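Local coordinates for protein acetyltransferase, GNAT family (Streptococcus pneumoniae, PDB 2I79) that probably transfers the acetyl group of acetyl coenzyme A to the amino group of a substrate, as expected of a GNAT-family acetyltransferase, at residues N51-S56 with I73-A78. Sequence-based numbering, arbitrary orientation.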
ATOM      1  N   ASN A  51       7.059 -19.141  -0.019  1.00 63.63           N
ATOM      2  CA  ASN A  51       7.194 -19.672  -1.384  1.00 64.43           C
ATOM      3  C   ASN A  51       7.066 -18.544  -2.444  1.00 64.36           C
ATOM      4  O   ASN A  51       7.920 -18.414  -3.340  1.00 64.56           O
ATOM      5  CB  ASN A  51       6.175 -20.815  -1.648  1.00 64.31           C
ATOM      6  CG  ASN A  51       6.490 -22.106  -0.842  1.00 67.12           C
ATOM      7  OD1 ASN A  51       7.651 -22.503  -0.711  1.00 70.57           O
ATOM      8  ND2 ASN A  51       5.451 -22.759  -0.311  1.00 68.52           N
ATOM      9  N   LYS A  52       6.026 -17.725  -2.326  1.00 64.34           N
ATOM     10  CA  LYS A  52       5.847 -16.561  -3.206  1.00 64.80           C
ATOM     11  C   LYS A  52       7.054 -15.615  -3.252  1.00 64.45           C
ATOM     12  O   LYS A  52       7.505 -15.243  -4.341  1.00 64.40           O
ATOM     13  CB  LYS A  52       4.633 -15.738  -2.777  1.00 65.20           C
ATOM     14  CG  LYS A  52       3.341 -16.149  -3.425  1.00 66.75           C
ATOM     15  CD  LYS A  52       2.225 -15.156  -3.072  1.00 66.92           C
ATOM     16  CE  LYS A  52       0.837 -15.684  -3.472  1.00 67.95           C
ATOM     17  NZ  LYS A  52       0.436 -16.902  -2.665  1.00 69.00           N
ATOM     18  N   GLN A  53       7.544 -15.187  -2.078  1.00 64.05           N
ATOM     19  CA  GLN A  53       8.729 -14.303  -2.009  1.00 63.72           C
ATOM     20  C   GLN A  53       9.942 -14.893  -2.762  1.00 63.61           C
ATOM     21  O   GLN A  53      10.587 -14.189  -3.550  1.00 63.84           O
ATOM     22  CB  GLN A  53       9.131 -13.976  -0.552  1.00 63.35           C
ATOM     23  CG  GLN A  53       8.179 -13.042   0.212  1.00 62.77           C
ATOM     24  CD  GLN A  53       8.076 -11.625  -0.375  1.00 61.95           C
ATOM     25  OE1 GLN A  53       7.252 -11.363  -1.260  1.00 60.97           O
ATOM     26  NE2 GLN A  53       8.884 -10.707   0.144  1.00 60.55           N
ATOM     27  N   ALA A  54      10.245 -16.173  -2.518  1.00 63.15           N
ATOM     28  CA  ALA A  54      11.360 -16.855  -3.194  1.00 62.81           C
ATOM     29  C   ALA A  54      11.112 -16.986  -4.705  1.00 62.76           C
ATOM     30  O   ALA A  54      12.054 -16.902  -5.497  1.00 62.97           O
ATOM     31  CB  ALA A  54      11.586 -18.237  -2.590  1.00 62.69           C
ATOM     32  N   SER A  55       9.849 -17.183  -5.085  1.00 62.03           N
ATOM     33  CA  SER A  55       9.479 -17.432  -6.475  1.00 61.66           C
ATOM     34  C   SER A  55       9.186 -16.173  -7.285  1.00 61.14           C
ATOM     35  O   SER A  55       8.868 -16.277  -8.467  1.00 62.07           O
ATOM     36  CB  SER A  55       8.238 -18.309  -6.528  1.00 61.83           C
ATOM     37  OG  SER A  55       7.275 -17.731  -7.401  1.00 64.47           O
ATOM     38  N   SER A  56       9.246 -15.005  -6.646  1.00 59.88           N
ATOM     39  CA  SER A  56       8.938 -13.713  -7.270  1.00 58.57           C
ATOM     40  C   SER A  56      10.256 -13.004  -7.531  1.00 57.64           C
ATOM     41  O   SER A  56      11.164 -13.040  -6.694  1.00 57.78           O
ATOM     42  CB  SER A  56       8.067 -12.881  -6.308  1.00 58.68           C
ATOM     43  OG  SER A  56       7.932 -11.536  -6.719  1.00 58.02           O
ATOM     44  N   ILE A  73      14.438  -9.325  10.380  1.00 45.97           N
ATOM     45  CA  ILE A  73      13.975  -9.573   9.015  1.00 46.27           C
ATOM     46  C   ILE A  73      13.918  -8.289   8.218  1.00 45.42           C
ATOM     47  O   ILE A  73      13.668  -7.219   8.767  1.00 44.87           O
ATOM     48  CB  ILE A  73      12.589 -10.265   8.968  1.00 46.84           C
ATOM     49  CG1 ILE A  73      11.470  -9.352   9.473  1.00 48.81           C
ATOM     50  CG2 ILE A  73      12.629 -11.576   9.751  1.00 48.73           C
ATOM     51  CD1 ILE A  73      10.621  -8.751   8.316  1.00 53.08           C
ATOM     52  N   VAL A  74      14.213  -8.395   6.931  1.00 45.73           N
ATOM     53  CA  VAL A  74      13.933  -7.322   5.988  1.00 45.64           C
ATOM     54  C   VAL A  74      13.049  -7.925   4.887  1.00 45.97           C
ATOM     55  O   VAL A  74      13.288  -9.026   4.385  1.00 44.53           O
ATOM     56  CB  VAL A  74      15.217  -6.581   5.455  1.00 45.45           C
ATOM     57  CG1 VAL A  74      16.237  -7.528   4.879  1.00 45.60           C
ATOM     58  CG2 VAL A  74      14.831  -5.495   4.402  1.00 46.71           C
ATOM     59  N   ASN A  75      11.997  -7.192   4.550  1.00 46.52           N
ATOM     60  CA  ASN A  75      11.007  -7.636   3.605  1.00 46.29           C
ATOM     61  C   ASN A  75      10.898  -6.607   2.489  1.00 46.41           C
ATOM     62  O   ASN A  75      10.751  -5.399   2.751  1.00 46.40           O
ATOM     63  CB  ASN A  75       9.700  -7.744   4.351  1.00 47.03           C
ATOM     64  CG  ASN A  75       8.856  -8.852   3.874  1.00 50.04           C
ATOM     65  OD1 ASN A  75       7.827  -8.625   3.235  1.00 54.05           O
ATOM     66  ND2 ASN A  75       9.278 -10.077   4.155  1.00 53.41           N
ATOM     67  N   ILE A  76      11.034  -7.053   1.249  1.00 45.66           N
ATOM     68  CA  ILE A  76      10.600  -6.234   0.124  1.00 45.75           C
ATOM     69  C   ILE A  76       9.371  -6.859  -0.520  1.00 45.73           C
ATOM     70  O   ILE A  76       9.362  -8.031  -0.889  1.00 44.76           O
ATOM     71  CB  ILE A  76      11.664  -6.031  -0.931  1.00 45.54           C
ATOM     72  CG1 ILE A  76      12.903  -5.373  -0.317  1.00 45.62           C
ATOM     73  CG2 ILE A  76      11.082  -5.192  -2.059  1.00 45.81           C
ATOM     74  CD1 ILE A  76      14.076  -5.325  -1.264  1.00 45.98           C
ATOM     75  N   THR A  77       8.342  -6.038  -0.618  1.00 45.60           N
ATOM     76  CA  THR A  77       7.053  -6.378  -1.189  1.00 46.17           C
ATOM     77  C   THR A  77       6.820  -5.498  -2.413  1.00 45.54           C
ATOM     78  O   THR A  77       7.368  -4.417  -2.506  1.00 44.22           O
ATOM     79  CB  THR A  77       5.987  -6.135  -0.122  1.00 45.84           C
ATOM     80  OG1 THR A  77       5.634  -7.389   0.450  1.00 48.99           O
ATOM     81  CG2 THR A  77       4.785  -5.432  -0.674  1.00 49.33           C
ATOM     82  N   ALA A  78       6.008  -5.967  -3.354  1.00 45.72           N
ATOM     83  CA  ALA A  78       5.806  -5.248  -4.612  1.00 46.36           C
ATOM     84  C   ALA A  78       4.598  -5.757  -5.383  1.00 46.61           C
ATOM     85  O   ALA A  78       4.328  -6.958  -5.412  1.00 46.88           O
ATOM     86  CB  ALA A  78       7.052  -5.363  -5.481  1.00 45.46           C
TER
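Two torsions carry the amide of Gln-53 to the backbone carbonyl of Ile-76: CG lies opposite the residue's own carbonyl carbon, beside the backbone N (chi1 -71°), and the chain then bends at chi2 (-64°). The case illustrates how a single long polar side chain can join a helix to a sheet whose backbone stays distant, for even the nearest CA atoms, those of Gln-53 and Thr-77, are 8.1 Å apart. NE2 of Gln-53 donates to O of Ile-76 over 2.9 Å, with an N-H...O angle of 161°. The acceptor sits nearly within the glutamine amide plane, whereas NE2 rises well above the carbonyl plane of Ile-76 and does not follow a lone-pair direction. The same nitrogen also bonds OG1 of Thr-61 on the adjoining strand, so two bonds grip NE2 of this buried residue, which should restrain the rotation of the amide.

Asn-75 contributes proximity rather than a bond. Its side chain crosses that of Gln-53 at roughly a right angle, yet the two amide planes are nearly parallel, and OD1 of Asn-75 stays 3.9 Å from NE2 of Gln-53. Ile-76 offers only its backbone oxygen here; its hydrocarbon branch leads away to meet Trp-114 of helix 103-117.

Strand 69-77 runs between strands 60-66 and 87-94, and its backbone is hydrogen-bonded to both. The contact, small at 105 Å² of buried surface, joins the C-terminal part of helix 43-55 to the mixed central sheet, in the helix-flanked alpha/beta architecture of the GNAT fold.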